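Long-range contact in Bse634I restriction endonuclease (PDB 1KNV), which probably acts as a metal-dependent type II restriction endonuclease of the PDDEXK clan, cutting both strands of double-stranded DNA at a specific sequence: residues T3-K15 and N52-A64. Sequence-based numbering, arbitrary orientation.
Sequences TNLTNSNCVEEYK and NYVKDVVKAKGLA
Val11, the first residue of strand 11-16, straddles Val54 and Val57 of helix 43-60; the strand, paired with antiparallel strand 19-24 in a two-stranded sheet, and the loop before it pack on that helix. Its two methyls divide the work: CG1 lies 3.6 Å from Val54 CG1, while CG2 meets Val57 CG1 and, at 3.6 Å, Lys61 CD. Cys10 SG is 4.6 Å from the Tyr53 ring centroid and 51° off the ring normal, an oblique sulfur-aromatic contact. A chi1 of 174° sets Tyr53 CG trans to its N and brings the ring beside Cys10 SG and Leu5 CD2; its OH hydrogen-bonds Glu32 of helix 26-33, as Ser8 OG, less surely placed, appears to do. Lys61, just past the helix end, bends at chi4 (-81°), and NZ donates a hydrogen bond to Thr6 O (3.0 Å) from above the carbonyl plane. Replacing Lys61 with an alanine would probably leave Thr6 O without this donor and uncover one side of Val11 CG2. In the next shell, Phe71 and Trp78 of helix 68-93 touch Val54. A Schellman motif with positive phi at Gly62 closes the helix: Leu63 N bonds Val58 O, and Gly62 N bonds Lys59 O at 3.0 Å.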
loop_
_atom_site.group_PDB
_atom_site.type_symbol
_atom_site.label_atom_id
_atom_site.label_comp_id
_atom_site.label_asym_id
_atom_site.label_seq_id
_atom_site.Cartn_x
_atom_site.Cartn_y
_atom_site.Cartn_z
ATOM N N THR B 3 1.725 -60.500 -26.926
ATOM C CA THR B 3 1.035 -61.640 -26.188
ATOM C C THR B 3 -0.276 -61.192 -25.570
ATOM O O THR B 3 -0.306 -60.267 -24.746
ATOM C CB THR B 3 1.973 -62.352 -25.066
ATOM N N ASN B 4 -1.315 -61.921 -25.931
ATOM C CA ASN B 4 -2.711 -61.658 -25.621
ATOM C C ASN B 4 -3.282 -60.289 -25.232
ATOM O O ASN B 4 -3.509 -59.898 -24.054
ATOM C CB ASN B 4 -3.334 -62.735 -24.731
ATOM C CG ASN B 4 -4.600 -63.348 -25.400
ATOM O OD1 ASN B 4 -4.549 -64.406 -26.038
ATOM N ND2 ASN B 4 -5.723 -62.633 -25.314
ATOM N N LEU B 5 -3.630 -59.638 -26.333
ATOM C CA LEU B 5 -4.181 -58.306 -26.454
ATOM C C LEU B 5 -5.702 -58.345 -26.498
ATOM O O LEU B 5 -6.325 -57.510 -25.836
ATOM C CB LEU B 5 -3.663 -57.715 -27.730
ATOM C CG LEU B 5 -2.171 -57.695 -27.945
ATOM C CD1 LEU B 5 -1.841 -57.360 -29.385
ATOM C CD2 LEU B 5 -1.626 -56.692 -26.988
ATOM N N THR B 6 -6.320 -59.250 -27.275
ATOM C CA THR B 6 -7.779 -59.349 -27.307
ATOM C C THR B 6 -8.160 -59.508 -25.852
ATOM O O THR B 6 -9.339 -59.510 -25.490
ATOM C CB THR B 6 -8.273 -60.599 -28.057
ATOM O OG1 THR B 6 -7.893 -61.775 -27.333
ATOM C CG2 THR B 6 -7.717 -60.618 -29.450
ATOM N N ASN B 7 -7.127 -59.624 -25.032
ATOM C CA ASN B 7 -7.230 -59.776 -23.594
ATOM C C ASN B 7 -6.849 -58.526 -22.777
ATOM O O ASN B 7 -6.789 -58.581 -21.546
ATOM C CB ASN B 7 -6.322 -60.899 -23.156
ATOM C CG ASN B 7 -6.864 -61.636 -21.991
ATOM O OD1 ASN B 7 -7.851 -62.358 -22.090
ATOM N ND2 ASN B 7 -6.223 -61.468 -20.847
ATOM N N SER B 8 -6.559 -57.406 -23.428
ATOM C CA SER B 8 -6.198 -56.209 -22.671
ATOM C C SER B 8 -7.448 -55.588 -22.070
ATOM O O SER B 8 -8.563 -55.812 -22.549
ATOM C CB SER B 8 -5.486 -55.171 -23.548
ATOM O OG SER B 8 -5.213 -54.008 -22.782
ATOM N N ASN B 9 -7.252 -54.835 -20.993
ATOM C CA ASN B 9 -8.344 -54.156 -20.304
ATOM C C ASN B 9 -8.186 -52.646 -20.437
ATOM O O ASN B 9 -8.836 -51.874 -19.732
ATOM C CB ASN B 9 -8.352 -54.548 -18.825
ATOM C CG ASN B 9 -8.870 -55.947 -18.603
ATOM O OD1 ASN B 9 -8.507 -56.610 -17.635
ATOM N ND2 ASN B 9 -9.736 -56.403 -19.501
ATOM N N CYS B 10 -7.315 -52.233 -21.353
ATOM C CA CYS B 10 -7.053 -50.819 -21.578
ATOM C C CYS B 10 -8.131 -50.200 -22.454
ATOM O O CYS B 10 -7.988 -49.074 -22.927
ATOM C CB CYS B 10 -5.683 -50.634 -22.223
ATOM S SG CYS B 10 -5.563 -51.315 -23.866
ATOM N N VAL B 11 -9.199 -50.962 -22.674
ATOM C CA VAL B 11 -10.356 -50.529 -23.458
ATOM C C VAL B 11 -11.547 -51.313 -22.916
ATOM O O VAL B 11 -11.397 -52.453 -22.475
ATOM C CB VAL B 11 -10.196 -50.814 -24.981
ATOM C CG1 VAL B 11 -9.064 -49.981 -25.554
ATOM C CG2 VAL B 11 -9.947 -52.293 -25.222
ATOM N N GLU B 12 -12.723 -50.701 -22.933
ATOM C CA GLU B 12 -13.919 -51.348 -22.411
ATOM C C GLU B 12 -15.139 -51.023 -23.263
ATOM O O GLU B 12 -15.251 -49.920 -23.802
ATOM C CB GLU B 12 -14.133 -50.898 -20.962
ATOM C CG GLU B 12 -15.525 -51.080 -20.401
ATOM C CD GLU B 12 -15.602 -50.665 -18.942
ATOM O OE1 GLU B 12 -14.970 -49.653 -18.577
ATOM O OE2 GLU B 12 -16.302 -51.345 -18.161
ATOM N N GLU B 13 -16.035 -51.996 -23.414
ATOM C CA GLU B 13 -17.252 -51.775 -24.192
ATOM C C GLU B 13 -18.380 -51.535 -23.215
ATOM O O GLU B 13 -18.436 -52.120 -22.137
ATOM C CB GLU B 13 -17.673 -52.979 -25.036
ATOM C CG GLU B 13 -16.634 -54.027 -25.344
ATOM C CD GLU B 13 -17.264 -55.217 -26.065
ATOM O OE1 GLU B 13 -18.519 -55.304 -26.083
ATOM O OE2 GLU B 13 -16.514 -56.063 -26.602
ATOM N N TYR B 14 -19.296 -50.676 -23.606
ATOM C CA TYR B 14 -20.427 -50.397 -22.761
ATOM C C TYR B 14 -21.545 -49.905 -23.650
ATOM O O TYR B 14 -21.302 -49.380 -24.736
ATOM C CB TYR B 14 -20.049 -49.352 -21.706
ATOM C CG TYR B 14 -19.800 -47.963 -22.249
ATOM C CD1 TYR B 14 -20.766 -46.965 -22.127
ATOM C CD2 TYR B 14 -18.599 -47.647 -22.888
ATOM C CE1 TYR B 14 -20.549 -45.687 -22.630
ATOM C CE2 TYR B 14 -18.371 -46.369 -23.399
ATOM C CZ TYR B 14 -19.351 -45.395 -23.262
ATOM O OH TYR B 14 -19.142 -44.129 -23.763
ATOM N N LYS B 15 -22.774 -50.116 -23.206
ATOM C CA LYS B 15 -23.912 -49.667 -23.974
ATOM C C LYS B 15 -24.514 -48.417 -23.350
ATOM O O LYS B 15 -24.457 -48.208 -22.136
ATOM C CB LYS B 15 -24.973 -50.760 -24.073
ATOM C CG LYS B 15 -24.567 -51.939 -24.934
ATOM C CD LYS B 15 -25.724 -52.902 -25.073
ATOM C CE LYS B 15 -25.299 -54.202 -25.721
ATOM N NZ LYS B 15 -26.439 -55.163 -25.767
ATOM N N ASN B 52 -0.188 -46.267 -28.867
ATOM C CA ASN B 52 -0.100 -47.352 -29.827
ATOM C C ASN B 52 -0.537 -48.656 -29.184
ATOM O O ASN B 52 -1.193 -49.481 -29.820
ATOM C CB ASN B 52 1.321 -47.484 -30.347
ATOM C CG ASN B 52 1.802 -46.225 -31.013
ATOM O OD1 ASN B 52 1.028 -45.528 -31.670
ATOM N ND2 ASN B 52 3.088 -45.925 -30.862
ATOM N N TYR B 53 -0.181 -48.845 -27.921
ATOM C CA TYR B 53 -0.581 -50.058 -27.237
ATOM C C TYR B 53 -2.093 -50.179 -27.245
ATOM O O TYR B 53 -2.639 -51.219 -27.596
ATOM C CB TYR B 53 -0.119 -50.049 -25.796
ATOM C CG TYR B 53 -0.652 -51.225 -25.021
ATOM C CD1 TYR B 53 -0.191 -52.518 -25.269
ATOM C CD2 TYR B 53 -1.598 -51.047 -24.018
ATOM C CE1 TYR B 53 -0.657 -53.602 -24.527
ATOM C CE2 TYR B 53 -2.071 -52.122 -23.271
ATOM C CZ TYR B 53 -1.594 -53.393 -23.527
ATOM O OH TYR B 53 -2.035 -54.447 -22.762
ATOM N N VAL B 54 -2.773 -49.117 -26.833
ATOM C CA VAL B 54 -4.229 -49.132 -26.814
ATOM C C VAL B 54 -4.748 -49.308 -28.242
ATOM O O VAL B 54 -5.761 -49.971 -28.470
ATOM C CB VAL B 54 -4.795 -47.825 -26.198
ATOM C CG1 VAL B 54 -6.309 -47.770 -26.360
ATOM C CG2 VAL B 54 -4.427 -47.756 -24.718
ATOM N N LYS B 55 -4.047 -48.719 -29.204
ATOM C CA LYS B 55 -4.453 -48.844 -30.595
ATOM C C LYS B 55 -4.299 -50.285 -31.097
ATOM O O LYS B 55 -5.102 -50.751 -31.905
ATOM C CB LYS B 55 -3.653 -47.875 -31.470
ATOM C CG LYS B 55 -4.048 -46.417 -31.271
ATOM C CD LYS B 55 -3.293 -45.500 -32.222
ATOM C CE LYS B 55 -3.820 -44.077 -32.163
ATOM N NZ LYS B 55 -3.105 -43.177 -33.111
ATOM N N ASP B 56 -3.276 -50.991 -30.622
ATOM C CA ASP B 56 -3.088 -52.374 -31.026
ATOM C C ASP B 56 -4.180 -53.222 -30.398
ATOM O O ASP B 56 -4.719 -54.119 -31.044
ATOM C CB ASP B 56 -1.720 -52.905 -30.596
ATOM C CG ASP B 56 -0.584 -52.291 -31.381
ATOM O OD1 ASP B 56 -0.839 -51.780 -32.494
ATOM O OD2 ASP B 56 0.563 -52.332 -30.894
ATOM N N VAL B 57 -4.512 -52.938 -29.143
ATOM C CA VAL B 57 -5.555 -53.689 -28.447
ATOM C C VAL B 57 -6.928 -53.495 -29.099
ATOM O O VAL B 57 -7.734 -54.422 -29.167
ATOM C CB VAL B 57 -5.627 -53.277 -26.968
ATOM C CG1 VAL B 57 -6.851 -53.899 -26.302
ATOM C CG2 VAL B 57 -4.348 -53.711 -26.258
ATOM N N VAL B 58 -7.200 -52.286 -29.572
ATOM C CA VAL B 58 -8.471 -52.016 -30.228
ATOM C C VAL B 58 -8.566 -52.876 -31.486
ATOM O O VAL B 58 -9.598 -53.489 -31.759
ATOM C CB VAL B 58 -8.590 -50.535 -30.651
ATOM C CG1 VAL B 58 -9.868 -50.324 -31.438
ATOM C CG2 VAL B 58 -8.577 -49.637 -29.429
ATOM N N LYS B 59 -7.471 -52.917 -32.243
ATOM C CA LYS B 59 -7.414 -53.674 -33.484
ATOM C C LYS B 59 -7.544 -55.168 -33.257
ATOM O O LYS B 59 -8.271 -55.837 -33.984
ATOM C CB LYS B 59 -6.117 -53.369 -34.238
ATOM C CG LYS B 59 -6.091 -53.954 -35.643
ATOM C CD LYS B 59 -4.920 -53.450 -36.483
ATOM C CE LYS B 59 -4.912 -54.139 -37.853
ATOM N NZ LYS B 59 -3.820 -53.682 -38.782
ATOM N N ALA B 60 -6.853 -55.694 -32.250
ATOM C CA ALA B 60 -6.915 -57.125 -31.957
ATOM C C ALA B 60 -8.295 -57.534 -31.467
ATOM O O ALA B 60 -8.640 -58.710 -31.494
ATOM C CB ALA B 60 -5.871 -57.501 -30.916
ATOM N N LYS B 61 -9.081 -56.563 -31.015
ATOM C CA LYS B 61 -10.423 -56.833 -30.519
ATOM C C LYS B 61 -11.465 -56.489 -31.581
ATOM O O LYS B 61 -12.667 -56.657 -31.363
ATOM C CB LYS B 61 -10.691 -56.011 -29.252
ATOM C CG LYS B 61 -9.988 -56.496 -27.979
ATOM C CD LYS B 61 -10.225 -55.505 -26.834
ATOM C CE LYS B 61 -9.745 -56.031 -25.485
ATOM N NZ LYS B 61 -10.717 -56.965 -24.841
ATOM N N GLY B 62 -10.988 -56.002 -32.727
ATOM C CA GLY B 62 -11.869 -55.622 -33.823
ATOM C C GLY B 62 -12.947 -54.638 -33.407
ATOM O O GLY B 62 -14.086 -54.711 -33.872
ATOM N N LEU B 63 -12.579 -53.701 -32.538
ATOM C CA LEU B 63 -13.517 -52.707 -32.028
ATOM C C LEU B 63 -13.469 -51.396 -32.789
ATOM O O LEU B 63 -12.520 -51.131 -33.529
ATOM C CB LEU B 63 -13.222 -52.435 -30.552
ATOM C CG LEU B 63 -13.276 -53.657 -29.633
ATOM C CD1 LEU B 63 -12.861 -53.255 -28.229
ATOM C CD2 LEU B 63 -14.682 -54.242 -29.638
ATOM N N ALA B 64 -14.507 -50.582 -32.608
ATOM C CA ALA B 64 -14.567 -49.276 -33.249
ATOM C C ALA B 64 -13.372 -48.505 -32.698
ATOM O O ALA B 64 -13.063 -48.601 -31.513
ATOM C CB ALA B 64 -15.871 -48.570 -32.886
#